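PDB 6WI4: caspase-3 from Porites astreoides, which probably cleaves proteins after aspartate residues as a cysteine protease of the caspase family, acting in coral apoptosis. Local coordinates for residues K20-L23 / R24-M28; K70-A73 / I74-H77; P142-A145 / D146-Y149. All coordinates share one frame; numbering follows the deposited sequence.

Contact 1. Residues K20-L23 / R24-M28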
# COMPACT_ATOMS: atom_id res chain seq x y z
N LYS A 20 4.53 -6.93 12.08
CA LYS A 20 4.10 -8.30 12.35
C LYS A 20 3.69 -8.51 13.79
O LYS A 20 2.65 -9.13 14.05
CB LYS A 20 5.21 -9.29 11.99
CG LYS A 20 4.79 -10.74 12.15
CD LYS A 20 5.91 -11.70 11.76
N ASP A 21 4.45 -7.98 14.74
CA ASP A 21 4.25 -8.22 16.17
C ASP A 21 3.91 -6.91 16.86
O ASP A 21 4.59 -5.90 16.66
CB ASP A 21 5.51 -8.81 16.81
CG ASP A 21 5.99 -10.05 16.09
OD1 ASP A 21 5.32 -11.10 16.22
OD2 ASP A 21 7.02 -9.98 15.39
N PHE A 22 2.88 -6.94 17.70
CA PHE A 22 2.33 -5.73 18.29
C PHE A 22 2.49 -5.78 19.81
O PHE A 22 2.45 -6.84 20.42
CB PHE A 22 0.87 -5.56 17.87
CG PHE A 22 0.72 -5.30 16.40
CD1 PHE A 22 0.81 -6.35 15.50
CD2 PHE A 22 0.58 -4.01 15.93
CE1 PHE A 22 0.73 -6.12 14.14
CE2 PHE A 22 0.49 -3.76 14.57
CZ PHE A 22 0.57 -4.82 13.68
N LEU A 23 2.70 -4.60 20.39
CA LEU A 23 2.93 -4.49 21.82
C LEU A 23 1.61 -4.50 22.58
O LEU A 23 0.54 -4.21 22.03
CB LEU A 23 3.71 -3.22 22.15
CG LEU A 23 5.06 -3.02 21.47
CD1 LEU A 23 5.61 -1.62 21.75
CD2 LEU A 23 6.05 -4.08 21.90
N ARG A 24 1.70 -4.84 23.87
CA ARG A 24 0.51 -4.83 24.71
C ARG A 24 -0.19 -3.48 24.68
O ARG A 24 -1.42 -3.41 24.70
CB ARG A 24 0.90 -5.21 26.15
CG ARG A 24 -0.19 -5.00 27.17
CD ARG A 24 0.24 -5.49 28.56
NE ARG A 24 -0.62 -4.97 29.61
CZ ARG A 24 -1.84 -5.44 29.88
NH1 ARG A 24 -2.32 -6.45 29.16
NH2 ARG A 24 -2.57 -4.91 30.85
N SER A 25 0.58 -2.38 24.60
CA SER A 25 -0.04 -1.06 24.60
C SER A 25 -0.97 -0.85 23.40
O SER A 25 -1.86 -0.00 23.48
CB SER A 25 1.04 0.02 24.61
OG SER A 25 1.88 -0.09 23.47
N SER A 26 -0.78 -1.60 22.32
CA SER A 26 -1.61 -1.44 21.12
C SER A 26 -2.94 -2.16 21.21
O SER A 26 -3.84 -1.86 20.41
CB SER A 26 -0.84 -1.93 19.89
OG SER A 26 -0.82 -3.35 19.86
N GLY A 27 -3.10 -3.09 22.14
CA GLY A 27 -4.26 -3.94 22.15
C GLY A 27 -4.23 -5.07 21.14
O GLY A 27 -5.15 -5.90 21.15
N MET A 28 -3.22 -5.12 20.28
CA MET A 28 -3.14 -6.13 19.22
C MET A 28 -2.08 -7.19 19.49
O MET A 28 -1.74 -7.95 18.58
CB MET A 28 -2.87 -5.46 17.87
CG MET A 28 -3.98 -4.54 17.39
SD MET A 28 -5.61 -5.32 17.28
CE MET A 28 -5.32 -6.67 16.18
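Phe22 and Met28 lie side by side and point the same way where the loop after the first strand of the caspase fold doubles back, with an ST turn beginning at Ser26. Phe22 CB and Met28 CB touch at 3.7 Å, and Met28 CB also reaches Phe22 CG, so the two side chains meet at their roots. Met28 then bends at both chi2 and chi3, and both residues go on to pack against Tyr97 and His90, which ties the loop to strand 95-98. One serine can thus organise a short reversal of the chain. Ser26 OG is folded back between its own backbone N and carbonyl carbon (chi1 75°), a position from which it serves both arms of the loop. Ser26 OG donates to Leu23 O at 2.7 Å, in the carbonyl plane, and accepts from Met28 N at 3.0 Å, the bond that defines the ST turn. Leu23 O is gripped a second time by Ser26 N, at 2.9 Å, this donor standing well above the carbonyl plane. Leu23 CB approaches Ser25 OG, which bonds in turn to Asp100 O. Phe22 CB lies 3.4 Å from Ser26 OG, so the hydroxyl also touches the root of the aromatic side chain.

Contact 2. Residues K70-A73 / I74-H77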
# COMPACT_ATOMS: atom_id res chain seq x y z
N LYS A 70 8.83 11.70 7.92
CA LYS A 70 9.51 13.00 7.94
C LYS A 70 10.83 12.94 7.18
O LYS A 70 11.15 13.86 6.42
CB LYS A 70 9.74 13.47 9.38
CG LYS A 70 10.52 14.79 9.43
CD LYS A 70 10.53 15.41 10.81
CE LYS A 70 11.20 16.78 10.76
NZ LYS A 70 11.16 17.48 12.07
N GLU A 71 11.60 11.87 7.36
CA GLU A 71 12.84 11.74 6.61
C GLU A 71 12.59 11.68 5.10
O GLU A 71 13.41 12.18 4.32
CB GLU A 71 13.61 10.50 7.09
CG GLU A 71 14.06 10.65 8.53
CD GLU A 71 14.69 9.41 9.13
OE1 GLU A 71 14.55 8.31 8.56
OE2 GLU A 71 15.32 9.56 10.19
N MET A 72 11.47 11.08 4.68
CA MET A 72 11.14 11.06 3.25
C MET A 72 10.68 12.44 2.77
O MET A 72 10.99 12.85 1.65
CB MET A 72 10.07 10.01 2.97
CG MET A 72 10.52 8.59 3.23
SD MET A 72 11.94 8.12 2.24
CE MET A 72 13.18 7.99 3.51
N ALA A 73 9.94 13.16 3.61
CA ALA A 73 9.43 14.47 3.21
C ALA A 73 10.55 15.50 3.06
O ALA A 73 10.42 16.44 2.27
CB ALA A 73 8.41 14.96 4.23
N ILE A 74 11.65 15.33 3.80
CA ILE A 74 12.80 16.24 3.74
C ILE A 74 13.83 15.79 2.72
O ILE A 74 14.81 16.52 2.47
CB ILE A 74 13.43 16.38 5.14
CG1 ILE A 74 14.13 17.72 5.31
CG2 ILE A 74 14.39 15.23 5.40
CD1 ILE A 74 14.76 17.88 6.69
N THR A 75 13.66 14.61 2.13
CA THR A 75 14.54 14.13 1.08
C THR A 75 14.42 15.03 -0.15
O THR A 75 13.35 15.55 -0.45
CB THR A 75 14.16 12.68 0.72
OG1 THR A 75 14.58 11.80 1.77
CG2 THR A 75 14.80 12.24 -0.58
N ASN A 76 15.55 15.23 -0.82
CA ASN A 76 15.58 15.91 -2.12
C ASN A 76 15.14 14.92 -3.19
O ASN A 76 15.89 14.01 -3.56
CB ASN A 76 16.97 16.46 -2.42
CG ASN A 76 17.10 16.94 -3.86
OD1 ASN A 76 16.13 17.40 -4.45
ND2 ASN A 76 18.30 16.83 -4.42
N HIS A 77 13.92 15.10 -3.70
CA HIS A 77 13.38 14.20 -4.71
C HIS A 77 13.59 14.71 -6.13
O HIS A 77 13.08 14.10 -7.07
CB HIS A 77 11.89 13.94 -4.45
CG HIS A 77 11.60 13.20 -3.18
ND1 HIS A 77 11.57 11.83 -3.10
CD2 HIS A 77 11.33 13.66 -1.93
CE1 HIS A 77 11.29 11.47 -1.86
NE2 HIS A 77 11.13 12.56 -1.14
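His77 reaches back to the end of helix 62-73, where His77 NE2 donates to Met72 O at 2.8 Å. The bond is nearly straight, with an N-H...O angle of 163°, and the oxygen sits at the ring edge, close to the imidazole plane. This is a worked case of how carbonyls in the last turn of a helix find side-chain donors in the loop that follows. Thr75 supplies another: with OG1 beside its own backbone N (chi1 -73°), Thr75 OG1 donates to Glu71 O at 2.8 Å. Thr75 CG2 lies over one face of the imidazole of His77, 3.7 Å above its plane and displaced toward the rim. Thr75 N adds a weak bond to Met72 O, and Ile74 N donates to Lys70 O, four residues back, at 3.0 Å. Ile74 CG2 packs on Glu71 O at 3.4 Å. In the second shell, Cys115 and Leu118 flank His77, and Thr117 OG1 bonds to its backbone N. Met72 packs on Ile13 and Val15 of strand 13-18. Because NE2 donates to a carbonyl, it must carry a hydrogen, and the partial negative charge at the helix C-terminus would probably make protonation of the imidazole somewhat easier.

Contact 3. Residues P142-A145 / D146-Y149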
# COMPACT_ATOMS: atom_id res chain seq x y z
N PRO A 142 -1.60 21.71 -7.88
CA PRO A 142 -2.07 21.81 -6.49
C PRO A 142 -1.48 20.73 -5.60
O PRO A 142 -1.03 19.67 -6.06
CB PRO A 142 -3.58 21.66 -6.61
CG PRO A 142 -3.90 22.00 -8.04
CD PRO A 142 -2.71 21.54 -8.82
N ALA A 143 -1.51 21.01 -4.30
CA ALA A 143 -0.77 20.21 -3.33
C ALA A 143 -1.28 18.78 -3.27
O ALA A 143 -0.48 17.83 -3.16
CB ALA A 143 -0.85 20.86 -1.95
N GLU A 144 -2.60 18.59 -3.30
CA GLU A 144 -3.19 17.27 -3.16
C GLU A 144 -3.21 16.48 -4.46
O GLU A 144 -3.68 15.34 -4.45
CB GLU A 144 -4.63 17.37 -2.62
CG GLU A 144 -4.75 17.92 -1.20
CD GLU A 144 -4.36 16.93 -0.12
OE1 GLU A 144 -4.11 15.75 -0.44
OE2 GLU A 144 -4.33 17.32 1.08
N ALA A 145 -2.72 17.03 -5.57
CA ALA A 145 -2.75 16.29 -6.82
C ALA A 145 -1.65 15.23 -6.87
O ALA A 145 -0.63 15.29 -6.17
CB ALA A 145 -2.61 17.23 -8.02
N ASP A 146 -1.87 14.23 -7.73
CA ASP A 146 -0.89 13.22 -8.12
C ASP A 146 -0.64 12.19 -7.03
O ASP A 146 0.32 11.42 -7.12
CB ASP A 146 0.43 13.85 -8.58
CG ASP A 146 0.22 14.93 -9.63
OD1 ASP A 146 -0.50 14.67 -10.61
OD2 ASP A 146 0.77 16.04 -9.45
N PHE A 147 -1.50 12.12 -6.02
CA PHE A 147 -1.55 11.00 -5.10
C PHE A 147 -2.45 9.90 -5.64
O PHE A 147 -3.46 10.17 -6.29
CB PHE A 147 -2.10 11.42 -3.73
CG PHE A 147 -1.16 12.24 -2.89
CD1 PHE A 147 -1.12 13.62 -3.02
CD2 PHE A 147 -0.36 11.63 -1.94
CE1 PHE A 147 -0.29 14.38 -2.24
CE2 PHE A 147 0.48 12.38 -1.15
CZ PHE A 147 0.52 13.76 -1.30
N VAL A 148 -2.09 8.66 -5.34
CA VAL A 148 -2.98 7.53 -5.55
C VAL A 148 -2.84 6.61 -4.35
O VAL A 148 -1.73 6.33 -3.89
CB VAL A 148 -2.71 6.79 -6.88
CG1 VAL A 148 -1.27 6.30 -7.00
CG2 VAL A 148 -3.70 5.66 -7.06
N TYR A 149 -3.98 6.20 -3.78
CA TYR A 149 -4.00 5.42 -2.55
C TYR A 149 -4.66 4.09 -2.87
O TYR A 149 -5.86 4.04 -3.16
CB TYR A 149 -4.75 6.15 -1.43
CG TYR A 149 -4.35 7.60 -1.23
CD1 TYR A 149 -5.00 8.62 -1.91
CD2 TYR A 149 -3.34 7.96 -0.34
CE1 TYR A 149 -4.66 9.96 -1.72
CE2 TYR A 149 -2.99 9.29 -0.15
CZ TYR A 149 -3.66 10.28 -0.84
OH TYR A 149 -3.33 11.62 -0.65
O HOH W 1 -4.52 13.81 -2.17
O HOH W 2 -2.43 13.96 1.19
O HOH W 3 1.71 17.08 -7.22
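The edge of the Phe147 ring meets carbonyl oxygens of a type I beta turn, Pro142 to Ala145, that leads into strand 147-151 of the central caspase sheet. On this tightly packed side, Phe147 CD1 comes within 3.4 Å of Glu144 O, and Phe147 CE1 lies 3.6 Å from Ala143 O, both carbonyl oxygens near the ring plane. CG stands beside the backbone N (chi1 -73°), which swings the ring back toward the turn, and Lys123 forms a cation-pi contact with it. The turn itself is closed by Ala145 N donating to Pro142 O.

The other side is looser and bridged by water. Glu144 OE1 and Tyr149 OH stand 4.2 Å apart, and two waters span the gap. One donates to both Glu144 OE1, at 2.6 Å, and Glu144 O, while accepting from Tyr149 OH; the other donates to Glu144 OE1 and to Tyr149 OH. The second water also lies over one face of the Phe147 ring, toward its rim.

Asp146, at the junction, is buried. Its OD1 is held by Tyr4 OH and by a salt bridge to Arg223, and a third water joins Asp146 OD2, at 2.6 Å, to Ala145 O. With an alanine here, the Arg223 guanidinium and the Tyr4 hydroxyl would probably lose this mate, and the water on Ala145 O its carboxylate partner. Aromatic C-H edges meet carbonyl oxygens where the chain is close, water makes up the reach where it is not, and the arginine probably keeps the buried aspartate ionised.

In the fold
From the N terminus, the chain leaves strand 13-18 and turns at contact 1, a reversal in the loop before helix 36-49. Strand 53-58 and helix 62-73 follow, and contact 2 finishes that helix and starts the loop to strand 83-88. Contact 3 comes much later, where a turn delivers the chain into strand 147-151; its strand residues pair with strand 123-128 on one side and meet strand 217-220 on the other. The three are in series, neither nested nor crossing. Contacts 2 and 3 are the nearest pair, about 16 Å apart centre to centre. Strand 13-18 links the first two: contact 1 follows it, and contact 2 packs against it.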